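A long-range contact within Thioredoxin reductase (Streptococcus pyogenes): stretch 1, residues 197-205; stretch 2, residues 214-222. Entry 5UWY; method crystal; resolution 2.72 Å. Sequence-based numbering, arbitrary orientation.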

# COMPACT_ATOMS: atom_id res chain seq x y z
N ILE A 197 -3.93 35.36 -12.01
CA ILE A 197 -3.54 36.17 -13.16
C ILE A 197 -4.34 35.67 -14.35
O ILE A 197 -4.12 34.55 -14.83
CB ILE A 197 -2.03 36.07 -13.43
CG1 ILE A 197 -1.24 36.69 -12.28
CG2 ILE A 197 -1.67 36.73 -14.76
CD1 ILE A 197 0.27 36.58 -12.45
N TRP A 198 -5.27 36.49 -14.83
CA TRP A 198 -6.22 36.05 -15.85
C TRP A 198 -5.74 36.40 -17.25
O TRP A 198 -4.93 37.32 -17.45
CB TRP A 198 -7.60 36.66 -15.59
CG TRP A 198 -7.98 36.71 -14.14
CD1 TRP A 198 -7.70 37.71 -13.25
CD2 TRP A 198 -8.71 35.72 -13.40
NE1 TRP A 198 -8.21 37.40 -12.01
CE2 TRP A 198 -8.83 36.19 -12.08
CE3 TRP A 198 -9.27 34.48 -13.73
CZ2 TRP A 198 -9.49 35.46 -11.09
CZ3 TRP A 198 -9.93 33.76 -12.75
CH2 TRP A 198 -10.03 34.26 -11.44
N ASP A 199 -6.25 35.65 -18.23
CA ASP A 199 -5.97 35.87 -19.65
C ASP A 199 -4.46 35.83 -19.93
O ASP A 199 -3.91 36.67 -20.64
CB ASP A 199 -6.57 37.20 -20.13
CG ASP A 199 -8.08 37.15 -20.22
OD1 ASP A 199 -8.61 36.15 -20.75
OD2 ASP A 199 -8.74 38.11 -19.77
N SER A 200 -3.80 34.82 -19.37
CA SER A 200 -2.35 34.71 -19.47
C SER A 200 -1.94 33.26 -19.63
O SER A 200 -2.66 32.34 -19.25
CB SER A 200 -1.66 35.32 -18.25
OG SER A 200 -2.13 36.64 -18.01
N VAL A 201 -0.76 33.07 -20.21
CA VAL A 201 -0.19 31.75 -20.47
C VAL A 201 1.27 31.78 -20.04
O VAL A 201 1.96 32.78 -20.24
CB VAL A 201 -0.33 31.36 -21.96
CG1 VAL A 201 0.65 30.25 -22.34
CG2 VAL A 201 -1.75 30.93 -22.26
N VAL A 202 1.74 30.68 -19.44
CA VAL A 202 3.16 30.55 -19.13
C VAL A 202 3.95 30.56 -20.43
O VAL A 202 3.70 29.77 -21.34
CB VAL A 202 3.41 29.27 -18.32
CG1 VAL A 202 4.82 28.75 -18.57
CG2 VAL A 202 3.19 29.51 -16.84
N LYS A 203 4.92 31.47 -20.52
CA LYS A 203 5.78 31.53 -21.69
C LYS A 203 7.05 30.70 -21.50
O LYS A 203 7.37 29.86 -22.34
CB LYS A 203 6.14 32.98 -22.03
N GLU A 204 7.77 30.91 -20.40
CA GLU A 204 8.99 30.13 -20.22
C GLU A 204 9.38 30.09 -18.75
O GLU A 204 9.22 31.08 -18.03
CB GLU A 204 10.15 30.69 -21.06
N ILE A 205 9.92 28.96 -18.31
CA ILE A 205 10.35 28.78 -16.92
C ILE A 205 11.86 28.94 -16.85
O ILE A 205 12.60 28.34 -17.64
CB ILE A 205 9.91 27.40 -16.38
CG1 ILE A 205 8.40 27.23 -16.54
CG2 ILE A 205 10.31 27.26 -14.92
CD1 ILE A 205 7.90 25.88 -16.06
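Stretch 2 214-222: NVLIENVKT

A beta bulge interrupts the pairing of the two stretches: between Val-202 and Glu-204 the register shifts by one residue, and a single carbonyl, Leu-216 O, accepts hydrogen bonds from both Lys-203 N (2.7 Å) and Glu-204 N (3.1 Å). Lys-203, with phi/psi of -92/-52°, departs from the extended conformation and is the extra residue that the bulge accommodates. Strand 214-219 runs antiparallel to strand 200-205, with 143° between their N-to-C directions and a closest axial approach of 4.3 Å.

Beyond the bulge, Leu-216 N returns a bond to Glu-204 O (2.8 Å), and Val-215 lies opposite Ile-205, their CA atoms 4.5 Å apart. Before it, Val-201 and Glu-218 form a reciprocal pair, Val-201 N to Glu-218 O at 2.7 Å and Glu-218 N to Val-201 O at 2.8 Å. The ladder ends where stretch 2 leaves its strand: Val-220, already in helical phi/psi, donates from its N to Asp-199 O (2.9 Å).

Side chains of Ser-200, Val-202, Ile-205, Val-215, Ile-217 and Asn-219 share one face of the sheet. There Val-215 CG1 lies 4.0 Å from Val-202 CG2 and 4.2 Å from Ile-205 CG1, while Ile-217 CG2 approaches Ser-200 CB to 3.6 Å. On the other face, which carries Val-201, Glu-204, Leu-216 and Glu-218, Val-201 CG2 packs against Val-220 CG2 at 3.8 Å.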

# COMPACT_ATOMS: atom_id res chain seq x y z
N ASN A 214 12.13 32.06 -11.55
CA ASN A 214 11.19 33.00 -12.13
C ASN A 214 10.53 32.37 -13.35
O ASN A 214 11.01 31.36 -13.89
CB ASN A 214 11.87 34.32 -12.51
CG ASN A 214 13.02 34.11 -13.48
OD1 ASN A 214 12.89 34.39 -14.67
ND2 ASN A 214 14.15 33.63 -12.97
N VAL A 215 9.42 32.96 -13.78
CA VAL A 215 8.67 32.50 -14.95
C VAL A 215 8.25 33.72 -15.76
O VAL A 215 7.79 34.73 -15.20
CB VAL A 215 7.44 31.65 -14.55
CG1 VAL A 215 6.78 31.06 -15.79
CG2 VAL A 215 7.83 30.55 -13.57
N LEU A 216 8.42 33.63 -17.08
CA LEU A 216 7.90 34.62 -18.01
C LEU A 216 6.48 34.24 -18.39
O LEU A 216 6.25 33.15 -18.93
CB LEU A 216 8.76 34.71 -19.28
CG LEU A 216 10.25 35.01 -19.21
CD1 LEU A 216 10.82 35.02 -20.63
CD2 LEU A 216 10.51 36.33 -18.51
N ILE A 217 5.55 35.16 -18.14
CA ILE A 217 4.12 34.98 -18.38
C ILE A 217 3.69 35.93 -19.49
O ILE A 217 3.92 37.14 -19.40
CB ILE A 217 3.29 35.22 -17.10
CG1 ILE A 217 3.33 34.00 -16.18
CG2 ILE A 217 1.86 35.59 -17.45
CD1 ILE A 217 4.56 33.92 -15.31
N GLU A 218 3.07 35.37 -20.53
CA GLU A 218 2.54 36.14 -21.64
C GLU A 218 1.03 36.29 -21.49
O GLU A 218 0.35 35.36 -21.03
CB GLU A 218 2.86 35.47 -22.97
CG GLU A 218 2.79 36.39 -24.18
CD GLU A 218 2.04 35.76 -25.35
OE1 GLU A 218 1.43 36.51 -26.14
OE2 GLU A 218 2.07 34.52 -25.46
N ASN A 219 0.51 37.45 -21.87
CA ASN A 219 -0.92 37.70 -21.85
C ASN A 219 -1.50 37.38 -23.22
O ASN A 219 -0.99 37.86 -24.24
CB ASN A 219 -1.20 39.15 -21.46
CG ASN A 219 -2.69 39.49 -21.44
OD1 ASN A 219 -3.39 39.33 -22.43
ND2 ASN A 219 -3.17 39.94 -20.29
N VAL A 220 -2.56 36.57 -23.24
CA VAL A 220 -3.14 36.16 -24.52
C VAL A 220 -3.81 37.33 -25.23
O VAL A 220 -3.87 37.37 -26.46
CB VAL A 220 -4.13 35.00 -24.30
CG1 VAL A 220 -4.34 34.24 -25.60
CG2 VAL A 220 -3.62 34.07 -23.22
N LYS A 221 -4.33 38.30 -24.47
CA LYS A 221 -5.04 39.42 -25.09
C LYS A 221 -4.08 40.47 -25.63
O LYS A 221 -4.12 40.81 -26.82
CB LYS A 221 -6.01 40.04 -24.08
N THR A 222 -3.19 40.99 -24.77
CA THR A 222 -2.27 42.03 -25.22
C THR A 222 -1.11 41.44 -26.01
O THR A 222 -0.75 41.97 -27.07
CB THR A 222 -1.73 42.81 -24.02
OG1 THR A 222 -0.67 42.08 -23.39
CG2 THR A 222 -2.84 43.05 -23.00